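Side-chain contacts in uncharacterized protein Tm1382 (Thermotoga maritima, PDB 3E57), which is of unknown function but, as a putative Nudix hydrolase, probably cleaves a nucleoside diphosphate linked to another group: residues V39-F44 with A118-L123; I70-I75 with K197-V202. All blocks are in the same frame, centred on the assembly; numbering follows the deposited sequence.

Interaction 1 of 2, residues V39-F44 with A118-L123; sequences VNFEDF and AFLKGL
Phe44 turns the edge of its ring toward the face of Phe119, an offset T-shaped pair that ties helix 41-51 to helix 115-130, by its sequence the Nudix helix of the Nudix fold. The planes stand at 77° and the centroids lie 5.5 Å apart. The offset takes Phe44 CE2 toward one side of the Phe119 ring, where CE1 and CZ are each 3.8 Å from it. Both phenylalanines hold CG anti to the backbone N, which sends the two rings out from their helices to meet. Ala158 of strand 155-163 touches both.

Phe41 flanks this pair. Phe119 CE2 lies at the edge of the Phe41 ring, near its plane, 4.2 Å from Phe41 CE1, while Phe41 CZ comes 3.9 Å from Leu120 CD2. That same methyl lies in the plane of the Phe119 ring at its edge, so one leucine methyl sits beside both aromatics. Phe140 stacks on Phe41, and Phe160 meets it nearly at right angles, extending the apolar cluster onto the sheet. A salt bridge from Glu42 to Arg116 joins the same two helices through their polar side chains. At the start of helix 41-51, Asn40 is the N-cap: its OD1 accepts from Asp43 N at 2.9 Å, on a lone pair in the carbonyl plane, with an N-H...O angle of 159°.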
loop_
_atom_site.group_PDB
_atom_site.type_symbol
_atom_site.label_atom_id
_atom_site.label_comp_id
_atom_site.label_asym_id
_atom_site.label_seq_id
_atom_site.Cartn_x
_atom_site.Cartn_y
_atom_site.Cartn_z
ATOM N N VAL B 39 -8.662 9.052 -2.059
ATOM C CA VAL B 39 -9.508 9.513 -3.163
ATOM C C VAL B 39 -10.600 10.422 -2.617
ATOM O O VAL B 39 -10.888 10.411 -1.429
ATOM C CB VAL B 39 -10.131 8.352 -4.007
ATOM C CG1 VAL B 39 -9.066 7.314 -4.428
ATOM C CG2 VAL B 39 -11.278 7.712 -3.286
ATOM N N ASN B 40 -11.184 11.220 -3.495
ATOM C CA ASN B 40 -12.266 12.125 -3.114
ATOM C C ASN B 40 -13.567 11.341 -2.956
ATOM O O ASN B 40 -13.907 10.515 -3.793
ATOM C CB ASN B 40 -12.391 13.245 -4.155
ATOM C CG ASN B 40 -13.621 14.099 -3.956
ATOM O OD1 ASN B 40 -14.736 13.711 -4.326
ATOM N ND2 ASN B 40 -13.425 15.272 -3.374
ATOM N N PHE B 41 -14.277 11.592 -1.861
ATOM C CA PHE B 41 -15.469 10.823 -1.537
ATOM C C PHE B 41 -16.547 10.951 -2.602
ATOM O O PHE B 41 -17.154 9.951 -3.003
ATOM C CB PHE B 41 -16.029 11.232 -0.172
ATOM C CG PHE B 41 -17.068 10.282 0.376
ATOM C CD1 PHE B 41 -17.031 8.917 0.075
ATOM C CD2 PHE B 41 -18.065 10.747 1.216
ATOM C CE1 PHE B 41 -17.960 8.058 0.581
ATOM C CE2 PHE B 41 -19.000 9.874 1.738
ATOM C CZ PHE B 41 -18.949 8.525 1.413
ATOM N N GLU B 42 -16.776 12.175 -3.068
ATOM C CA GLU B 42 -17.781 12.403 -4.107
ATOM C C GLU B 42 -17.442 11.626 -5.389
ATOM O O GLU B 42 -18.320 11.012 -5.991
ATOM C CB GLU B 42 -17.930 13.901 -4.392
ATOM C CG GLU B 42 -19.096 14.246 -5.297
ATOM C CD GLU B 42 -20.381 13.586 -4.853
ATOM O OE1 GLU B 42 -20.758 13.747 -3.669
ATOM O OE2 GLU B 42 -21.004 12.896 -5.684
ATOM N N ASP B 43 -16.168 11.636 -5.784
ATOM C CA ASP B 43 -15.704 10.869 -6.951
ATOM C C ASP B 43 -15.993 9.380 -6.776
ATOM O O ASP B 43 -16.460 8.708 -7.707
ATOM C CB ASP B 43 -14.198 11.067 -7.191
ATOM C CG ASP B 43 -13.838 12.478 -7.649
ATOM O OD1 ASP B 43 -14.737 13.240 -8.074
ATOM O OD2 ASP B 43 -12.630 12.822 -7.588
ATOM N N PHE B 44 -15.737 8.865 -5.574
ATOM C CA PHE B 44 -16.022 7.459 -5.279
ATOM C C PHE B 44 -17.515 7.119 -5.367
ATOM O O PHE B 44 -17.887 6.116 -5.965
ATOM C CB PHE B 44 -15.491 7.081 -3.893
ATOM C CG PHE B 44 -15.743 5.657 -3.532
ATOM C CD1 PHE B 44 -15.195 4.638 -4.295
ATOM C CD2 PHE B 44 -16.539 5.332 -2.450
ATOM C CE1 PHE B 44 -15.435 3.320 -3.983
ATOM C CE2 PHE B 44 -16.787 4.000 -2.137
ATOM C CZ PHE B 44 -16.225 3.002 -2.906
ATOM N N ALA B 118 -27.459 2.676 -1.314
ATOM C CA ALA B 118 -27.257 1.391 -0.637
ATOM C C ALA B 118 -25.949 1.417 0.143
ATOM O O ALA B 118 -25.888 0.920 1.265
ATOM C CB ALA B 118 -27.246 0.232 -1.638
ATOM N N PHE B 119 -24.918 2.005 -0.463
ATOM C CA PHE B 119 -23.605 2.131 0.177
ATOM C C PHE B 119 -23.720 2.906 1.481
ATOM O O PHE B 119 -23.299 2.428 2.534
ATOM C CB PHE B 119 -22.600 2.823 -0.747
ATOM C CG PHE B 119 -21.229 2.991 -0.127
ATOM C CD1 PHE B 119 -20.253 2.019 -0.292
ATOM C CD2 PHE B 119 -20.933 4.113 0.637
ATOM C CE1 PHE B 119 -18.998 2.166 0.289
ATOM C CE2 PHE B 119 -19.686 4.268 1.229
ATOM C CZ PHE B 119 -18.709 3.291 1.045
ATOM N N LEU B 120 -24.319 4.091 1.408
ATOM C CA LEU B 120 -24.395 4.970 2.565
ATOM C C LEU B 120 -25.191 4.355 3.722
ATOM O O LEU B 120 -24.755 4.416 4.871
ATOM C CB LEU B 120 -24.942 6.345 2.161
ATOM C CG LEU B 120 -23.993 7.140 1.247
ATOM C CD1 LEU B 120 -24.631 8.437 0.774
ATOM C CD2 LEU B 120 -22.671 7.423 1.940
ATOM N N LYS B 121 -26.329 3.735 3.427
ATOM C CA LYS B 121 -27.112 3.063 4.477
ATOM C C LYS B 121 -26.432 1.777 4.952
ATOM O O LYS B 121 -26.384 1.508 6.156
ATOM C CB LYS B 121 -28.554 2.801 4.030
ATOM C CG LYS B 121 -29.452 4.012 4.246
ATOM C CD LYS B 121 -30.920 3.692 4.044
ATOM C CE LYS B 121 -31.761 4.963 3.876
ATOM N NZ LYS B 121 -31.248 5.867 2.796
ATOM N N GLY B 122 -25.890 1.004 4.013
ATOM C CA GLY B 122 -25.141 -0.211 4.342
ATOM C C GLY B 122 -23.921 0.054 5.213
ATOM O O GLY B 122 -23.619 -0.721 6.118
ATOM N N LEU B 123 -23.229 1.156 4.932
ATOM C CA LEU B 123 -22.132 1.648 5.777
ATOM C C LEU B 123 -22.585 1.815 7.234
ATOM O O LEU B 123 -21.945 1.298 8.150
ATOM C CB LEU B 123 -21.612 2.976 5.211
ATOM C CG LEU B 123 -20.623 3.849 5.994
ATOM C CD1 LEU B 123 -19.305 3.158 6.143
ATOM C CD2 LEU B 123 -20.455 5.214 5.302
#

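Interaction 2 of 2, residues I70-I75 with K197-V202; sequences IPYVVI and KISAAV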
loop_
_atom_site.group_PDB
_atom_site.type_symbol
_atom_site.label_atom_id
_atom_site.label_comp_id
_atom_site.label_asym_id
_atom_site.label_seq_id
_atom_site.Cartn_x
_atom_site.Cartn_y
_atom_site.Cartn_z
ATOM N N ILE B 70 -16.602 -2.991 0.178
ATOM C CA ILE B 70 -16.653 -3.201 1.616
ATOM C C ILE B 70 -16.418 -1.871 2.342
ATOM O O ILE B 70 -15.276 -1.400 2.410
ATOM C CB ILE B 70 -15.563 -4.218 2.070
ATOM C CG1 ILE B 70 -15.643 -5.517 1.258
ATOM C CG2 ILE B 70 -15.695 -4.527 3.559
ATOM C CD1 ILE B 70 -16.951 -6.269 1.419
ATOM N N PRO B 71 -17.487 -1.248 2.870
ATOM C CA PRO B 71 -17.253 -0.155 3.801
ATOM C C PRO B 71 -16.466 -0.682 5.000
ATOM O O PRO B 71 -16.750 -1.776 5.475
ATOM C CB PRO B 71 -18.670 0.283 4.197
ATOM C CG PRO B 71 -19.547 -0.889 3.866
ATOM C CD PRO B 71 -18.932 -1.465 2.644
ATOM N N TYR B 72 -15.466 0.070 5.446
ATOM C CA TYR B 72 -14.512 -0.383 6.461
ATOM C C TYR B 72 -14.217 0.794 7.389
ATOM O O TYR B 72 -13.563 1.767 6.989
ATOM C CB TYR B 72 -13.236 -0.871 5.784
ATOM C CG TYR B 72 -12.321 -1.684 6.675
ATOM C CD1 TYR B 72 -12.679 -2.970 7.084
ATOM C CD2 TYR B 72 -11.095 -1.193 7.087
ATOM C CE1 TYR B 72 -11.851 -3.724 7.892
ATOM C CE2 TYR B 72 -10.253 -1.963 7.900
ATOM C CZ TYR B 72 -10.646 -3.226 8.294
ATOM O OH TYR B 72 -9.802 -3.988 9.102
ATOM N N VAL B 73 -14.720 0.721 8.614
ATOM C CA VAL B 73 -14.734 1.867 9.498
ATOM C C VAL B 73 -13.850 1.633 10.709
ATOM O O VAL B 73 -14.024 0.656 11.439
ATOM C CB VAL B 73 -16.169 2.183 9.972
ATOM C CG1 VAL B 73 -16.175 3.464 10.806
ATOM C CG2 VAL B 73 -17.113 2.303 8.770
ATOM N N VAL B 74 -12.905 2.542 10.904
ATOM C CA VAL B 74 -12.090 2.585 12.092
ATOM C C VAL B 74 -12.755 3.583 13.034
ATOM O O VAL B 74 -13.103 4.697 12.621
ATOM C CB VAL B 74 -10.671 3.062 11.755
ATOM C CG1 VAL B 74 -9.856 3.254 13.039
ATOM C CG2 VAL B 74 -9.990 2.068 10.806
ATOM N N ILE B 75 -12.947 3.176 14.281
ATOM C CA ILE B 75 -13.676 3.980 15.253
ATOM C C ILE B 75 -12.696 4.584 16.240
ATOM O O ILE B 75 -11.857 3.870 16.779
ATOM C CB ILE B 75 -14.726 3.114 15.994
ATOM C CG1 ILE B 75 -15.856 2.751 15.033
ATOM C CG2 ILE B 75 -15.289 3.846 17.220
ATOM C CD1 ILE B 75 -16.775 1.704 15.563
ATOM N N LYS B 197 -3.599 -3.883 9.281
ATOM C CA LYS B 197 -2.249 -3.359 9.259
ATOM C C LYS B 197 -2.162 -2.113 8.360
ATOM O O LYS B 197 -1.503 -1.113 8.695
ATOM C CB LYS B 197 -1.297 -4.433 8.746
ATOM C CG LYS B 197 0.151 -4.175 9.018
ATOM C CD LYS B 197 0.977 -5.361 8.562
ATOM C CE LYS B 197 2.413 -5.192 9.019
ATOM N NZ LYS B 197 2.586 -5.498 10.491
ATOM N N ILE B 198 -2.821 -2.180 7.215
ATOM C CA ILE B 198 -2.766 -1.066 6.264
ATOM C C ILE B 198 -3.432 0.146 6.879
ATOM O O ILE B 198 -2.894 1.253 6.826
ATOM C CB ILE B 198 -3.465 -1.413 4.940
ATOM C CG1 ILE B 198 -2.677 -2.485 4.167
ATOM C CG2 ILE B 198 -3.594 -0.152 4.072
ATOM C CD1 ILE B 198 -3.474 -3.160 3.070
ATOM N N SER B 199 -4.599 -0.078 7.467
ATOM C CA SER B 199 -5.397 0.981 8.065
ATOM C C SER B 199 -4.659 1.643 9.225
ATOM O O SER B 199 -4.701 2.854 9.351
ATOM C CB SER B 199 -6.749 0.443 8.517
ATOM O OG SER B 199 -7.547 0.040 7.402
ATOM N N ALA B 200 -3.988 0.854 10.067
ATOM C CA ALA B 200 -3.147 1.402 11.136
ATOM C C ALA B 200 -2.076 2.354 10.577
ATOM O O ALA B 200 -1.867 3.441 11.096
ATOM C CB ALA B 200 -2.499 0.292 11.946
ATOM N N ALA B 201 -1.405 1.956 9.512
ATOM C CA ALA B 201 -0.403 2.801 8.903
ATOM C C ALA B 201 -1.017 4.125 8.413
ATOM O O ALA B 201 -0.443 5.194 8.627
ATOM C CB ALA B 201 0.320 2.051 7.764
ATOM N N VAL B 202 -2.203 4.056 7.806
ATOM C CA VAL B 202 -2.889 5.245 7.279
ATOM C C VAL B 202 -3.250 6.188 8.415
ATOM O O VAL B 202 -2.970 7.395 8.361
ATOM C CB VAL B 202 -4.158 4.851 6.472
ATOM C CG1 VAL B 202 -5.009 6.088 6.129
ATOM C CG2 VAL B 202 -3.755 4.088 5.202
#
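Tyr72 OH is gripped at two points, by a hydrogen bond with Ser196 OG and a weak one to Leu101 O, and these fix the far end of a ring whose edge lies against Ser199. The serine hydroxyl comes in near the ring plane: its OG is 3.4 Å from Tyr72 CE2 and 3.8 Å from CD2, alongside one C-H edge and well short of the phenol oxygen. This is a close van der Waals approach. The polar need of Ser199 OG is met within its own helix, by a hydrogen bond to Trp195 O one turn earlier. Its first torsion of -67° places OG beside the backbone N and anti to the carbonyl carbon, which lets it serve that bond and still face the tyrosine.

Tyr72 and Val74 alternate with Pro71, Val73 and Ile75 along strand 66-77, a central strand of the Nudix alpha/beta/alpha sandwich, and present their side chains to helix 194-206. The strand runs parallel to strand 155-163, with Tyr72 bonded through its backbone to Ala158 and Phe160. On the other face of the strand, Val73 packs against helix 115-130.

Val74 CA and Ser199 CA are 8.0 Å apart, a close approach consistent with the small serine side chain between helix and strand. Val74 CG2 reaches Ser199 CB at 4.3 Å, a looser apolar touch beside the ring contact. Leu159 packs on all three residues, and Ile144 also touches Ser199. Trp195 has a second role besides its carbonyl, its indole meeting the Tyr72 ring edge-to-face. Two residues further along the helix from Ser199, Ala201 packs against Thr148 of the second subunit.

How the interactions relate
The two contacts lie about 15 Å apart, centre to centre, and are joined through strand 66-77 and helix 115-130. Leu123 CD1, on the Nudix helix of interaction 1, packs 3.5 Å from Val73 CG2 and equally close to Pro71 CB, both on the strand of interaction 2. Interaction 1 pairs two helices and is only partly buried, made by aromatic rings and a leucine with charged groups near by. Interaction 2 pairs a strand with a helix, is wholly buried and smaller, and sets hydroxyls with local hydrogen-bond partners among apolar side chains. Strand 155-163 borders both, lending Ala158 to the first and Leu159 to the second.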